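Local coordinates for fatty acyl CoA synthetase FADD13 (FATTY-ACYL-CoA SYNTHETASE) (Mycobacterium tuberculosis, PDB 3R44), which belongs to the ANL superfamily of AMP-binding enzymes, with a large AMP-binding region followed by a smaller C-terminal domain, at residues 201-205 / 206-210; 252-256 / 257-261. All coordinates share one frame; numbering follows the deposited sequence.

Contact 1: 201-205 / 206-210; sequences SWAST and IDVRY
Ile-206 folds back against Trp-202 in a local contact at the C-terminal end of helix 192-205, where the chain leaves the helix and runs through a loop toward strand 213-216. The evidence begins with the backbone: Ile-206 N donates to Trp-202 O at 2.9 Å and 175°, and Thr-205 N gives the same carbonyl a second donor. Beside this bond the Ile-206 side chain lies against the indole. Its CG1 sits between the backbone N and the carbonyl carbon (chi1 68°), 3.3 Å from Trp-202 O, and carries CD1 to the rim of the ring, in its plane, 3.9 Å from Trp-202 CE3. CG2 approaches the same CE3 obliquely. Strands 288-291 and 324-327 of the large mixed sheet touch both residues, through Ile-290 and Leu-326, so the helix end is seated on the sheet; the indole NE1, on the five-membered ring, is hydrogen-bonded to Gly-322 O. One residue before Ile-206, Thr-205 OG1 turns back along the helix, its bond to Ser-201 O measuring 2.7 Å, with the donor tilted 28° from the carbonyl plane. Beyond Ile-206, an inverse gamma turn centred on Asp-207 bends the chain sharply, its Val-208 N to Ile-206 O bond being weak. After the bend the Val-208 side chain faces the helix, where CG1 stands 3.6 Å from Ala-203 O. On the exposed side, Arg-209 grips Asp-207 side-on: NE meets OD1 at 3.0 Å and NH2 meets OD2 at 2.9 Å. Both oxygens are approached on the syn side, and OD1 lies almost exactly in the guanidinium plane, a two-bond geometry that restricts rotation of both groups.

Contact 2: 252-256 / 257-261; sequences SLIVE and ERVCI
Leu-253 and Glu-257 meet on the packed side of a helix end, while Glu-256 and Arg-258 occupy its solvent side. On the packed side, Leu-253 CD1 comes within 3.9 Å of Glu-257 CG, and Glu-257 N closes a helical turn onto Leu-253 O at 3.0 Å. The chain of Glu-257 bends at chi2, and its buried carboxylate is paired at both oxygens with arginines outside the two segments, OE2 with Arg-43 and OE1 with Arg-213; these partners would be expected to favour the charged form. Further along, the CB of Val-259 points back at the helix and the side chain crosses Ile-254 at about a right angle, Val-259 CB lying 4.2 Å from Ile-254 CG1. Leu-215 of strand 213-216 touches both of these side chains. A Schellman motif makes this return possible: Arg-258, with positive phi (51°), is its C-prime residue, and Val-259 N reaches Ile-254 O at 3.0 Å, in the carbonyl plane. The inner bond, Arg-258 N to Val-255 O, is less well directed, with its donor standing 68° out of the carbonyl plane. Water 1 donates to both Ile-254 O and Val-259 O, joining the last turn to the departing chain. The outer side is looser. Arg-258 bends at chi3 (-53°) so that its guanidinium doubles back toward the helix end, yet it meets Glu-256 through water 2, which accepts from Arg-258 NH1 at 2.7 Å and donates to Glu-256 O at 3.2 Å.

Both contacts terminate a helix and lead toward adjacent parallel strands of the same mixed sheet, 213-216 after contact 1 and 261-264 after contact 2. Each is partly buried and has exposed charged residues. In contact 1 the buried side chains, Ile-206 and Val-208, are aliphatic, accompanied by the partly exposed Trp-202, and the acid-base pair is direct; in contact 2 a carboxylate is buried along with the aliphatic Ile-254 and Val-259, and the exposed arginine works through water. The centre of contact 1 lies about 18 Å from the centre of the chain, that of contact 2 about 24 Å. Their centres are about 19 Å apart, but Val-208 CG2 and Ile-261 CD1 pack at 3.9 Å.

Contact 1: 201-205 / 206-210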
loop_
_atom_site.group_PDB
_atom_site.type_symbol
_atom_site.label_atom_id
_atom_site.label_comp_id
_atom_site.label_asym_id
_atom_site.label_seq_id
_atom_site.Cartn_x
_atom_site.Cartn_y
_atom_site.Cartn_z
ATOM N N SER A 201 -13.955 3.229 -6.811
ATOM C CA SER A 201 -13.152 4.416 -7.042
ATOM C C SER A 201 -12.116 4.162 -8.159
ATOM O O SER A 201 -12.052 4.863 -9.146
ATOM C CB SER A 201 -12.436 4.834 -5.776
ATOM O OG SER A 201 -11.748 6.012 -6.059
ATOM N N TRP A 202 -11.349 3.102 -8.011
ATOM C CA TRP A 202 -10.370 2.751 -9.051
ATOM C C TRP A 202 -11.033 2.473 -10.399
ATOM O O TRP A 202 -10.677 3.038 -11.427
ATOM C CB TRP A 202 -9.639 1.504 -8.595
ATOM C CG TRP A 202 -8.549 1.767 -7.667
ATOM C CD1 TRP A 202 -8.588 1.849 -6.282
ATOM C CD2 TRP A 202 -7.212 1.904 -8.031
ATOM N NE1 TRP A 202 -7.315 2.079 -5.788
ATOM C CE2 TRP A 202 -6.457 2.102 -6.846
ATOM C CE3 TRP A 202 -6.554 1.933 -9.277
ATOM C CZ2 TRP A 202 -5.072 2.335 -6.874
ATOM C CZ3 TRP A 202 -5.197 2.131 -9.300
ATOM C CH2 TRP A 202 -4.461 2.316 -8.100
ATOM N N ALA A 203 -12.037 1.605 -10.355
ATOM C CA ALA A 203 -12.701 1.128 -11.550
ATOM C C ALA A 203 -13.392 2.259 -12.314
ATOM O O ALA A 203 -13.504 2.213 -13.546
ATOM C CB ALA A 203 -13.698 0.061 -11.206
ATOM N N SER A 204 -13.866 3.277 -11.596
ATOM C CA SER A 204 -14.490 4.457 -12.241
ATOM C C SER A 204 -13.550 5.556 -12.652
ATOM O O SER A 204 -13.954 6.484 -13.361
ATOM C CB SER A 204 -15.559 5.102 -11.343
ATOM O OG SER A 204 -16.620 4.197 -11.155
ATOM N N THR A 205 -12.290 5.474 -12.234
ATOM C CA THR A 205 -11.334 6.526 -12.466
ATOM C C THR A 205 -10.284 6.104 -13.514
ATOM O O THR A 205 -9.978 6.871 -14.399
ATOM C CB THR A 205 -10.630 6.949 -11.136
ATOM O OG1 THR A 205 -11.634 7.293 -10.150
ATOM C CG2 THR A 205 -9.640 8.111 -11.401
ATOM N N ILE A 206 -9.739 4.902 -13.403
ATOM C CA ILE A 206 -8.689 4.512 -14.372
ATOM C C ILE A 206 -9.349 3.926 -15.603
ATOM O O ILE A 206 -10.500 3.467 -15.527
ATOM C CB ILE A 206 -7.686 3.499 -13.789
ATOM C CG1 ILE A 206 -8.310 2.138 -13.534
ATOM C CG2 ILE A 206 -7.041 4.036 -12.508
ATOM C CD1 ILE A 206 -7.216 1.121 -13.036
ATOM N N ASP A 207 -8.612 3.882 -16.728
ATOM C CA ASP A 207 -9.139 3.281 -17.933
ATOM C C ASP A 207 -9.020 1.759 -17.841
ATOM O O ASP A 207 -8.112 1.170 -18.409
ATOM C CB ASP A 207 -8.436 3.844 -19.170
ATOM C CG ASP A 207 -8.955 3.253 -20.493
ATOM O OD1 ASP A 207 -9.984 2.502 -20.575
ATOM O OD2 ASP A 207 -8.295 3.571 -21.488
ATOM N N VAL A 208 -9.914 1.130 -17.088
ATOM C CA VAL A 208 -9.984 -0.333 -16.986
ATOM C C VAL A 208 -11.240 -0.796 -17.727
ATOM O O VAL A 208 -12.283 -0.088 -17.692
ATOM C CB VAL A 208 -9.974 -0.828 -15.542
ATOM C CG1 VAL A 208 -11.183 -0.292 -14.738
ATOM C CG2 VAL A 208 -9.887 -2.396 -15.496
ATOM N N ARG A 209 -11.136 -1.935 -18.425
ATOM C CA ARG A 209 -12.174 -2.409 -19.363
ATOM C C ARG A 209 -12.561 -3.847 -19.085
ATOM O O ARG A 209 -11.748 -4.631 -18.604
ATOM C CB ARG A 209 -11.650 -2.285 -20.790
ATOM C CG ARG A 209 -11.148 -0.893 -21.136
ATOM C CD ARG A 209 -10.536 -0.860 -22.514
ATOM N NE ARG A 209 -9.857 0.402 -22.705
ATOM C CZ ARG A 209 -9.146 0.688 -23.788
ATOM N NH1 ARG A 209 -9.002 -0.210 -24.751
ATOM N NH2 ARG A 209 -8.558 1.873 -23.884
ATOM N N TYR A 210 -13.822 -4.164 -19.360
ATOM C CA TYR A 210 -14.314 -5.522 -19.316
ATOM C C TYR A 210 -13.390 -6.403 -20.121
ATOM O O TYR A 210 -13.009 -6.041 -21.237
ATOM C CB TYR A 210 -15.704 -5.584 -19.891
ATOM C CG TYR A 210 -16.299 -6.979 -19.912
ATOM C CD1 TYR A 210 -16.275 -7.784 -18.785
ATOM C CD2 TYR A 210 -16.884 -7.500 -21.075
ATOM C CE1 TYR A 210 -16.845 -9.100 -18.796
ATOM C CE2 TYR A 210 -17.448 -8.806 -21.093
ATOM C CZ TYR A 210 -17.414 -9.591 -19.936
ATOM O OH TYR A 210 -17.950 -10.864 -19.927
#

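Contact 2: 252-256 / 257-261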
loop_
_atom_site.group_PDB
_atom_site.type_symbol
_atom_site.label_atom_id
_atom_site.label_comp_id
_atom_site.label_asym_id
_atom_site.label_seq_id
_atom_site.Cartn_x
_atom_site.Cartn_y
_atom_site.Cartn_z
ATOM N N SER A 252 7.846 -11.884 -20.901
ATOM C CA SER A 252 7.326 -13.089 -21.539
ATOM C C SER A 252 5.909 -13.360 -21.060
ATOM O O SER A 252 5.053 -13.814 -21.796
ATOM C CB SER A 252 8.196 -14.301 -21.168
ATOM O OG SER A 252 7.780 -15.449 -21.878
ATOM N N LEU A 253 5.691 -13.114 -19.784
ATOM C CA LEU A 253 4.432 -13.417 -19.161
ATOM C C LEU A 253 3.429 -12.423 -19.698
ATOM O O LEU A 253 2.291 -12.795 -20.004
ATOM C CB LEU A 253 4.567 -13.285 -17.635
ATOM C CG LEU A 253 3.259 -13.412 -16.843
ATOM C CD1 LEU A 253 2.487 -14.693 -17.234
ATOM C CD2 LEU A 253 3.484 -13.324 -15.292
ATOM N N ILE A 254 3.845 -11.162 -19.788
ATOM C CA ILE A 254 2.993 -10.073 -20.278
ATOM C C ILE A 254 2.547 -10.346 -21.743
ATOM O O ILE A 254 1.372 -10.155 -22.118
ATOM C CB ILE A 254 3.735 -8.729 -20.139
ATOM C CG1 ILE A 254 3.626 -8.209 -18.701
ATOM C CG2 ILE A 254 3.252 -7.680 -21.150
ATOM C CD1 ILE A 254 4.544 -7.005 -18.427
ATOM N N VAL A 255 3.467 -10.874 -22.527
ATOM C CA VAL A 255 3.158 -11.252 -23.911
ATOM C C VAL A 255 2.280 -12.480 -24.009
ATOM O O VAL A 255 1.218 -12.414 -24.669
ATOM C CB VAL A 255 4.431 -11.397 -24.755
ATOM C CG1 VAL A 255 4.119 -11.883 -26.163
ATOM C CG2 VAL A 255 5.168 -10.039 -24.824
ATOM N N GLU A 256 2.709 -13.584 -23.393
ATOM C CA GLU A 256 1.990 -14.850 -23.436
ATOM C C GLU A 256 0.555 -14.733 -22.943
ATOM O O GLU A 256 -0.325 -15.412 -23.477
ATOM C CB GLU A 256 2.686 -15.973 -22.646
ATOM C CG GLU A 256 4.020 -16.356 -23.163
ATOM C CD GLU A 256 3.993 -16.885 -24.592
ATOM O OE1 GLU A 256 2.999 -17.539 -24.990
ATOM O OE2 GLU A 256 4.984 -16.663 -25.312
ATOM N N GLU A 257 0.297 -13.878 -21.963
ATOM C CA GLU A 257 -1.044 -13.787 -21.361
ATOM C C GLU A 257 -1.766 -12.530 -21.754
ATOM O O GLU A 257 -2.816 -12.182 -21.196
ATOM C CB GLU A 257 -0.952 -13.912 -19.844
ATOM C CG GLU A 257 -0.647 -15.305 -19.393
ATOM C CD GLU A 257 -1.646 -16.383 -19.885
ATOM O OE1 GLU A 257 -2.861 -16.149 -20.119
ATOM O OE2 GLU A 257 -1.190 -17.524 -20.019
ATOM N N ARG A 258 -1.221 -11.883 -22.771
ATOM C CA ARG A 258 -1.887 -10.762 -23.397
ATOM C C ARG A 258 -2.330 -9.757 -22.362
ATOM O O ARG A 258 -3.470 -9.318 -22.360
ATOM C CB ARG A 258 -3.093 -11.264 -24.212
ATOM C CG ARG A 258 -2.785 -12.360 -25.299
ATOM C CD ARG A 258 -4.085 -12.818 -26.065
ATOM N NE ARG A 258 -5.170 -13.250 -25.183
ATOM C CZ ARG A 258 -5.157 -14.375 -24.481
ATOM N NH1 ARG A 258 -4.140 -15.230 -24.613
ATOM N NH2 ARG A 258 -6.167 -14.652 -23.680
ATOM N N VAL A 259 -1.406 -9.374 -21.495
ATOM C CA VAL A 259 -1.661 -8.483 -20.396
ATOM C C VAL A 259 -1.902 -7.046 -20.896
ATOM O O VAL A 259 -1.172 -6.511 -21.751
ATOM C CB VAL A 259 -0.506 -8.564 -19.351
ATOM C CG1 VAL A 259 -0.653 -7.474 -18.228
ATOM C CG2 VAL A 259 -0.426 -9.966 -18.733
ATOM N N CYS A 260 -2.967 -6.447 -20.361
ATOM C CA CYS A 260 -3.358 -5.069 -20.619
ATOM C C CYS A 260 -2.862 -4.053 -19.639
ATOM O O CYS A 260 -2.589 -2.888 -20.034
ATOM C CB CYS A 260 -4.887 -4.979 -20.702
ATOM S SG CYS A 260 -5.653 -6.202 -21.735
ATOM N N ILE A 261 -2.813 -4.414 -18.350
ATOM C CA ILE A 261 -2.472 -3.485 -17.317
ATOM C C ILE A 261 -1.571 -4.247 -16.368
ATOM O O ILE A 261 -1.753 -5.458 -16.166
ATOM C CB ILE A 261 -3.732 -3.055 -16.520
ATOM C CG1 ILE A 261 -4.785 -2.428 -17.447
ATOM C CG2 ILE A 261 -3.369 -2.134 -15.321
ATOM C CD1 ILE A 261 -6.194 -2.423 -16.728
HETATM O O HOH W 1 0.573 -7.854 -23.535
HETATM O O HOH W 2 -2.013 -15.754 -26.198
#